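PDB 3ONO: Ribose/Galactose Isomerase from Vibrio parahaemolyticus, which catalyses the reversible isomerisation of ribose 5-phosphate and ribulose 5-phosphate, as a sugar-phosphate isomerase of the LacAB/RpiB family. Local coordinates for the interface of chains A and B. Coordinates in Å, arbitrary orientation; residue numbers count along the deposited sequence, not the author numbering. Chains: chain A/B, Ribose/Galactose Isomerase.

Contacts 1 and 2 are two patches of the same two-fold symmetric interface between chains A and B, with their C-alpha centres about 25 Å apart. They have no residue in common, and each has a twin in which the chains exchange roles. Contact 1 is polar and charged: chain A offers strand 92-94, the loop residue A:Glu97 and helix 98-108, and chain B mainly loop residues. Contact 2 is apolar, with helix 150-167 of chain B packed against helices and loop residues of chain A, above all A:Leu86. Ionic pairing and hydrocarbon packing would together favour one mutual orientation of the subunits, consistent with a dimer within the deposited tetramer.

Contact 1: the interface of chains A and B. Residues chain A 94, 97, 99-100, 103; chain B 76, 96, 116, 119.
B:Lys119 reaches out of a loop of chain B into a two-carboxylate acceptor site on chain A, forming a polar part of this subunit interface. Its ammonium NZ makes salt-bridged hydrogen bonds 2.6 Å from A:Glu97 OE2 and 2.8 Å from A:Asp100 OD1. The two acids are met differently. A:Glu97 comes tip to tip with the lysine and offers the anti lone pair of OE2, whereas A:Asp100 crosses the lysine at about a right angle and receives NZ from above its carboxylate plane. Two acids so near one ammonium should favour its charged form. Lysine suits the place because its long chain spans the gap: CG is anti to the backbone N, a bend at chi2 (-103°) turns the chain, and the outer part runs extended. Along the way its CG lies 3.8 Å from A:Leu103 CD1, so the leucine gives the methylene stem an apolar rest.

Beside this pair, A:Tyr94 sends its phenol tip to the other chain. OH donates to the backbone carbonyl O of B:Thr76 at 2.6 Å, in the carbonyl plane and with an angle of 147° at the carbonyl oxygen. A backbone acceptor makes this bond independent of the threonine side chain. B:Leu96 meets the tyrosine tip to tip, its CD1 near CE1. Water 1 joins the two polar groups, lying 3.0 Å from both A:Tyr94 OH and B:Lys119 NZ.

In the second shell, chain A fixes its own acids. A:Glu97, bent at chi2 (92°), folds back over the start of helix 98-108, where A:Ser99 N donates to OE1, a capping arrangement. A:Asp100 OD2 accepts from the backbone N of A:Glu97 and also sits in plane at the edge of the A:Tyr94 ring. Gripped by B:Lys119 as well, A:Glu97 OE2 takes a second bond from the A:Ser99 hydroxyl OG at 2.7 Å.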
ATOM      1  N   TYR A  94      14.269  -2.226   0.684  1.00 16.87           N
ATOM      2  CA  TYR A  94      13.079  -2.126   1.533  1.00 17.78           C
ATOM      3  C   TYR A  94      12.192  -3.340   1.261  1.00 21.43           C
ATOM      4  O   TYR A  94      12.279  -3.960   0.206  1.00 19.96           O
ATOM      5  CB  TYR A  94      12.300  -0.812   1.278  1.00 18.19           C
ATOM      6  CG  TYR A  94      11.632  -0.709  -0.081  1.00 19.47           C
ATOM      7  CD1 TYR A  94      10.430  -1.383  -0.342  1.00 18.65           C
ATOM      8  CD2 TYR A  94      12.184   0.061  -1.108  1.00 20.31           C
ATOM      9  CE1 TYR A  94       9.802  -1.313  -1.602  1.00 17.14           C
ATOM     10  CE2 TYR A  94      11.550   0.150  -2.375  1.00 20.29           C
ATOM     11  CZ  TYR A  94      10.369  -0.538  -2.604  1.00 22.87           C
ATOM     12  OH  TYR A  94       9.759  -0.478  -3.840  1.00 19.70           O
ATOM     13  N   GLU A  97       5.762  -5.377   1.389  1.00 19.86           N
ATOM     14  CA  GLU A  97       4.664  -6.291   1.034  1.00 20.58           C
ATOM     15  C   GLU A  97       5.331  -7.411   0.233  1.00 22.74           C
ATOM     16  O   GLU A  97       6.447  -7.236  -0.258  1.00 21.01           O
ATOM     17  CB  GLU A  97       3.567  -5.551   0.276  1.00 24.92           C
ATOM     18  CG  GLU A  97       4.020  -4.890  -1.012  1.00 25.10           C
ATOM     19  CD  GLU A  97       3.819  -5.823  -2.191  1.00 33.06           C
ATOM     20  OE1 GLU A  97       3.349  -6.958  -1.960  1.00 27.01           O
ATOM     21  OE2 GLU A  97       4.112  -5.432  -3.336  1.00 40.08           O
ATOM     22  N   SER A  99       5.400  -8.947  -2.709  0.59 21.02           N
ATOM     23  CA  SER A  99       6.032  -8.897  -4.030  0.59 20.51           C
ATOM     24  C   SER A  99       7.319  -8.049  -4.041  0.59 19.07           C
ATOM     25  O   SER A  99       8.138  -8.166  -4.960  0.59 19.48           O
ATOM     26  CB  SER A  99       5.052  -8.444  -5.117  0.59 20.49           C
ATOM     27  OG  SER A  99       5.033  -7.038  -5.236  0.59 24.27           O
ATOM     28  N   ASP A 100       7.507  -7.197  -3.034  1.00 17.28           N
ATOM     29  CA  ASP A 100       8.807  -6.513  -2.883  1.00 17.38           C
ATOM     30  C   ASP A 100       9.952  -7.507  -2.731  1.00 19.28           C
ATOM     31  O   ASP A 100      11.053  -7.295  -3.247  1.00 19.80           O
ATOM     32  CB  ASP A 100       8.840  -5.608  -1.637  1.00 17.20           C
ATOM     33  CG  ASP A 100       7.904  -4.398  -1.748  1.00 18.85           C
ATOM     34  OD1 ASP A 100       7.575  -3.981  -2.875  1.00 21.01           O
ATOM     35  OD2 ASP A 100       7.529  -3.837  -0.685  1.00 21.52           O
ATOM     36  N   LEU A 103      10.671  -9.438  -6.117  1.00 19.67           N
ATOM     37  CA  LEU A 103      11.348  -8.550  -7.068  1.00 19.69           C
ATOM     38  C   LEU A 103      12.756  -8.196  -6.596  1.00 21.91           C
ATOM     39  O   LEU A 103      13.691  -8.145  -7.395  1.00 20.36           O
ATOM     40  CB  LEU A 103      10.556  -7.261  -7.279  1.00 18.67           C
ATOM     41  CG  LEU A 103       9.213  -7.463  -7.981  1.00 24.14           C
ATOM     42  CD1 LEU A 103       8.430  -6.169  -7.994  1.00 23.47           C
ATOM     43  CD2 LEU A 103       9.468  -8.002  -9.409  1.00 24.47           C
TER
ATOM     44  N   THR B  76      11.371   0.048  -9.216  1.00 19.37           N
ATOM     45  CA  THR B  76      10.920  -0.224  -7.854  1.00 20.38           C
ATOM     46  C   THR B  76      11.502   0.776  -6.852  1.00 20.95           C
ATOM     47  O   THR B  76      11.094   0.776  -5.695  1.00 21.08           O
ATOM     48  CB  THR B  76      11.352  -1.626  -7.383  1.00 20.13           C
ATOM     49  OG1 THR B  76      12.783  -1.681  -7.343  1.00 19.86           O
ATOM     50  CG2 THR B  76      10.851  -2.701  -8.351  1.00 17.87           C
ATOM     51  N   LEU B  96       7.082   5.913  -1.152  1.00 16.47           N
ATOM     52  CA  LEU B  96       6.065   5.226  -1.945  1.00 18.11           C
ATOM     53  C   LEU B  96       4.678   5.851  -1.839  1.00 21.49           C
ATOM     54  O   LEU B  96       3.828   5.641  -2.701  1.00 23.21           O
ATOM     55  CB  LEU B  96       5.999   3.759  -1.521  1.00 19.35           C
ATOM     56  CG  LEU B  96       7.327   3.015  -1.692  1.00 26.05           C
ATOM     57  CD1 LEU B  96       7.151   1.585  -1.219  1.00 32.59           C
ATOM     58  CD2 LEU B  96       7.803   3.047  -3.141  1.00 24.54           C
ATOM     59  N   ALA B 116       9.201   4.733  -6.661  1.00 18.27           N
ATOM     60  CA  ALA B 116       8.960   3.623  -7.587  1.00 16.99           C
ATOM     61  C   ALA B 116       8.081   4.145  -8.712  1.00 18.35           C
ATOM     62  O   ALA B 116       6.940   4.570  -8.467  1.00 19.25           O
ATOM     63  CB  ALA B 116       8.259   2.478  -6.854  1.00 18.62           C
ATOM     64  N   LYS B 119       6.642  -0.246 -10.477  1.00 20.39           N
ATOM     65  CA  LYS B 119       5.946  -1.141  -9.558  1.00 20.58           C
ATOM     66  C   LYS B 119       4.940  -0.337  -8.725  1.00 24.09           C
ATOM     67  O   LYS B 119       5.288   0.678  -8.123  1.00 21.54           O
ATOM     68  CB  LYS B 119       6.965  -1.831  -8.656  1.00 23.01           C
ATOM     69  CG  LYS B 119       6.410  -2.985  -7.833  1.00 29.43           C
ATOM     70  CD  LYS B 119       6.187  -2.594  -6.412  1.00 33.21           C
ATOM     71  CE  LYS B 119       5.767  -3.789  -5.582  1.00 28.25           C
ATOM     72  NZ  LYS B 119       5.237  -3.296  -4.308  1.00 26.29           N
TER
HETATM   73  O   HOH W   1       6.806  -0.725  -3.937  1.00 21.28           O

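Contact 2: the interface of chains A and B. Residues chain A 52, 83, 86-87, 174, 178, 182; chain B 85, 160, 163-164, 167.
A:Leu86, in the loop after helix 78-85, wedges its two methyls against helix 150-167 of chain B, at the core of an apolar helix-packing patch. Its CG takes the crowded position between backbone N and carbonyl carbon (chi1 69°), and the forked tip crosses B:Val163 and B:Val167 at about right angles. CD1 lies 3.6 Å from B:Val167 CG2, while CD2 lies 3.7 Å from B:Val163 CG1 and also touches B:Leu160 CD1. Within chain A, A:Leu86 CD1 stands over the centre of the A:His87 ring, 3.4 Å above the ring plane, so that a flat face backs the methyl.

Branched valines suit the helix surface because each can present two methyls to different neighbours. B:Val163 turns CG1 to A:Leu86 and CG2 to A:Leu182 CD1, 3.7 Å away. B:Val167 lies alongside A:Ile178, pointing the same way, and A:Ile52 brings its CD1 to the backbone of B:Leu160, 3.7 Å from CA.

Toward the margins the fit loosens. A:Gly174 offers no side chain, and its nearest approach, from its carbonyl O to B:Val167 CG2, is 4.2 Å. B:Lys164 contributes its aliphatic stem, CG resting on A:Leu86 CD2. Bends at chi3 and chi4 then carry its ammonium back toward its own chain, where NZ lies 2.7 Å from the carbonyl O of B:Asn85.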
ATOM      1  N   ILE A  52      21.756   2.205  14.049  1.00 20.09           N
ATOM      2  CA  ILE A  52      23.152   2.372  13.678  1.00 17.87           C
ATOM      3  C   ILE A  52      23.911   1.069  13.905  1.00 19.09           C
ATOM      4  O   ILE A  52      24.673   0.615  13.050  1.00 22.46           O
ATOM      5  CB  ILE A  52      23.850   3.495  14.510  1.00 17.01           C
ATOM      6  CG1 ILE A  52      23.159   4.837  14.282  1.00 22.68           C
ATOM      7  CG2 ILE A  52      25.353   3.592  14.131  1.00 19.10           C
ATOM      8  CD1 ILE A  52      23.200   5.335  12.840  1.00 23.04           C
ATOM      9  N   SER A  83      21.341   2.694   7.130  1.00 16.64           N
ATOM     10  CA  SER A  83      22.469   2.262   7.984  1.00 19.29           C
ATOM     11  C   SER A  83      23.161   1.023   7.413  1.00 21.39           C
ATOM     12  O   SER A  83      24.384   0.910   7.451  1.00 20.99           O
ATOM     13  CB  SER A  83      21.944   1.970   9.406  1.00 20.40           C
ATOM     14  OG  SER A  83      22.965   1.420  10.241  1.00 20.45           O
ATOM     15  N   LEU A  86      25.222   1.781   3.696  1.00 16.64           N
ATOM     16  CA  LEU A  86      26.513   2.478   3.670  1.00 17.31           C
ATOM     17  C   LEU A  86      27.680   1.504   3.672  1.00 20.37           C
ATOM     18  O   LEU A  86      28.763   1.828   3.194  1.00 22.36           O
ATOM     19  CB  LEU A  86      26.661   3.447   4.856  1.00 16.87           C
ATOM     20  CG  LEU A  86      26.808   2.808   6.239  1.00 16.04           C
ATOM     21  CD1 LEU A  86      28.301   2.658   6.615  1.00 15.31           C
ATOM     22  CD2 LEU A  86      26.094   3.673   7.292  1.00 18.65           C
ATOM     23  N   HIS A  87      27.478   0.308   4.211  1.00 18.62           N
ATOM     24  CA  HIS A  87      28.609  -0.621   4.367  1.00 18.77           C
ATOM     25  C   HIS A  87      28.915  -1.391   3.097  1.00 18.06           C
ATOM     26  O   HIS A  87      28.010  -1.910   2.454  1.00 17.48           O
ATOM     27  CB  HIS A  87      28.321  -1.622   5.488  1.00 19.25           C
ATOM     28  CG  HIS A  87      28.165  -0.983   6.834  1.00 20.07           C
ATOM     29  ND1 HIS A  87      29.243  -0.693   7.653  1.00 19.46           N
ATOM     30  CD2 HIS A  87      27.058  -0.580   7.503  1.00 19.99           C
ATOM     31  CE1 HIS A  87      28.797  -0.135   8.768  1.00 20.04           C
ATOM     32  NE2 HIS A  87      27.474  -0.049   8.696  1.00 19.91           N
ATOM     33  N   GLY A 174      37.685   0.408   7.618  1.00 23.15           N
ATOM     34  CA  GLY A 174      36.461   1.188   7.785  1.00 21.84           C
ATOM     35  C   GLY A 174      35.838   1.005   9.159  1.00 21.48           C
ATOM     36  O   GLY A 174      35.381   1.973   9.796  1.00 22.15           O
ATOM     37  N   ILE A 178      35.022   3.849  12.392  1.00 18.19           N
ATOM     38  CA  ILE A 178      33.764   4.121  13.096  1.00 18.11           C
ATOM     39  C   ILE A 178      34.099   4.372  14.563  1.00 23.96           C
ATOM     40  O   ILE A 178      35.081   3.860  15.067  1.00 25.23           O
ATOM     41  CB  ILE A 178      32.814   2.915  12.976  1.00 20.31           C
ATOM     42  CG1 ILE A 178      32.480   2.679  11.499  1.00 20.02           C
ATOM     43  CG2 ILE A 178      31.532   3.123  13.821  1.00 22.29           C
ATOM     44  CD1 ILE A 178      31.665   1.411  11.256  1.00 20.13           C
ATOM     45  N   LEU A 182      30.576   2.431  19.174  1.00 24.45           N
ATOM     46  CA  LEU A 182      29.484   1.878  18.373  1.00 22.47           C
ATOM     47  C   LEU A 182      29.771   0.434  18.024  1.00 27.25           C
ATOM     48  O   LEU A 182      28.893  -0.406  18.125  1.00 24.89           O
ATOM     49  CB  LEU A 182      29.275   2.659  17.084  1.00 26.10           C
ATOM     50  CG  LEU A 182      28.687   4.061  17.173  1.00 24.08           C
ATOM     51  CD1 LEU A 182      28.744   4.700  15.802  1.00 24.97           C
ATOM     52  CD2 LEU A 182      27.232   4.028  17.685  1.00 25.38           C
TER
ATOM     53  N   ASN B  85      22.706   5.494  -1.337  1.00 18.39           N
ATOM     54  CA  ASN B  85      23.108   5.373   0.072  1.00 16.55           C
ATOM     55  C   ASN B  85      24.550   4.942   0.300  1.00 16.65           C
ATOM     56  O   ASN B  85      25.119   5.204   1.369  1.00 17.69           O
ATOM     57  CB  ASN B  85      22.146   4.458   0.842  1.00 16.72           C
ATOM     58  CG  ASN B  85      20.895   5.215   1.340  1.00 18.68           C
ATOM     59  OD1 ASN B  85      21.021   6.138   2.143  1.00 18.92           O
ATOM     60  ND2 ASN B  85      19.709   4.837   0.864  1.00 18.05           N
ATOM     61  N   LEU B 160      24.432   8.640  11.981  1.00 19.86           N
ATOM     62  CA  LEU B 160      24.446   8.009  10.664  1.00 18.84           C
ATOM     63  C   LEU B 160      25.448   8.738   9.766  1.00 21.61           C
ATOM     64  O   LEU B 160      26.209   8.109   9.045  1.00 18.58           O
ATOM     65  CB  LEU B 160      23.043   8.001  10.012  1.00 18.01           C
ATOM     66  CG  LEU B 160      22.984   7.398   8.604  1.00 19.83           C
ATOM     67  CD1 LEU B 160      23.332   5.907   8.652  1.00 19.07           C
ATOM     68  CD2 LEU B 160      21.605   7.597   8.005  1.00 21.16           C
ATOM     69  N   VAL B 163      29.037   7.765  10.669  1.00 20.92           N
ATOM     70  CA  VAL B 163      29.391   6.402  10.299  1.00 21.12           C
ATOM     71  C   VAL B 163      29.641   6.343   8.805  1.00 18.39           C
ATOM     72  O   VAL B 163      30.590   5.695   8.356  1.00 19.69           O
ATOM     73  CB  VAL B 163      28.276   5.408  10.697  1.00 19.23           C
ATOM     74  CG1 VAL B 163      28.553   4.043  10.077  1.00 20.73           C
ATOM     75  CG2 VAL B 163      28.217   5.323  12.227  1.00 20.85           C
ATOM     76  N   LYS B 164      28.809   7.041   8.035  1.00 18.95           N
ATOM     77  CA  LYS B 164      28.997   7.086   6.585  1.00 20.18           C
ATOM     78  C   LYS B 164      30.354   7.705   6.259  1.00 21.69           C
ATOM     79  O   LYS B 164      31.093   7.195   5.435  1.00 20.96           O
ATOM     80  CB  LYS B 164      27.881   7.892   5.917  1.00 17.31           C
ATOM     81  CG  LYS B 164      26.500   7.186   5.980  1.00 17.43           C
ATOM     82  CD  LYS B 164      25.312   8.072   5.490  1.00 20.17           C
ATOM     83  CE  LYS B 164      25.437   8.508   4.020  1.00 20.95           C
ATOM     84  NZ  LYS B 164      25.343   7.365   3.022  1.00 18.88           N
ATOM     85  N   VAL B 167      33.293   5.130   7.221  1.00 19.76           N
ATOM     86  CA  VAL B 167      33.403   3.907   6.427  1.00 17.96           C
ATOM     87  C   VAL B 167      33.879   4.202   5.023  1.00 21.03           C
ATOM     88  O   VAL B 167      34.522   3.361   4.375  1.00 21.40           O
ATOM     89  CB  VAL B 167      32.005   3.196   6.387  1.00 19.29           C
ATOM     90  CG1 VAL B 167      31.931   2.179   5.263  1.00 24.01           C
ATOM     91  CG2 VAL B 167      31.764   2.543   7.731  1.00 21.74           C
TER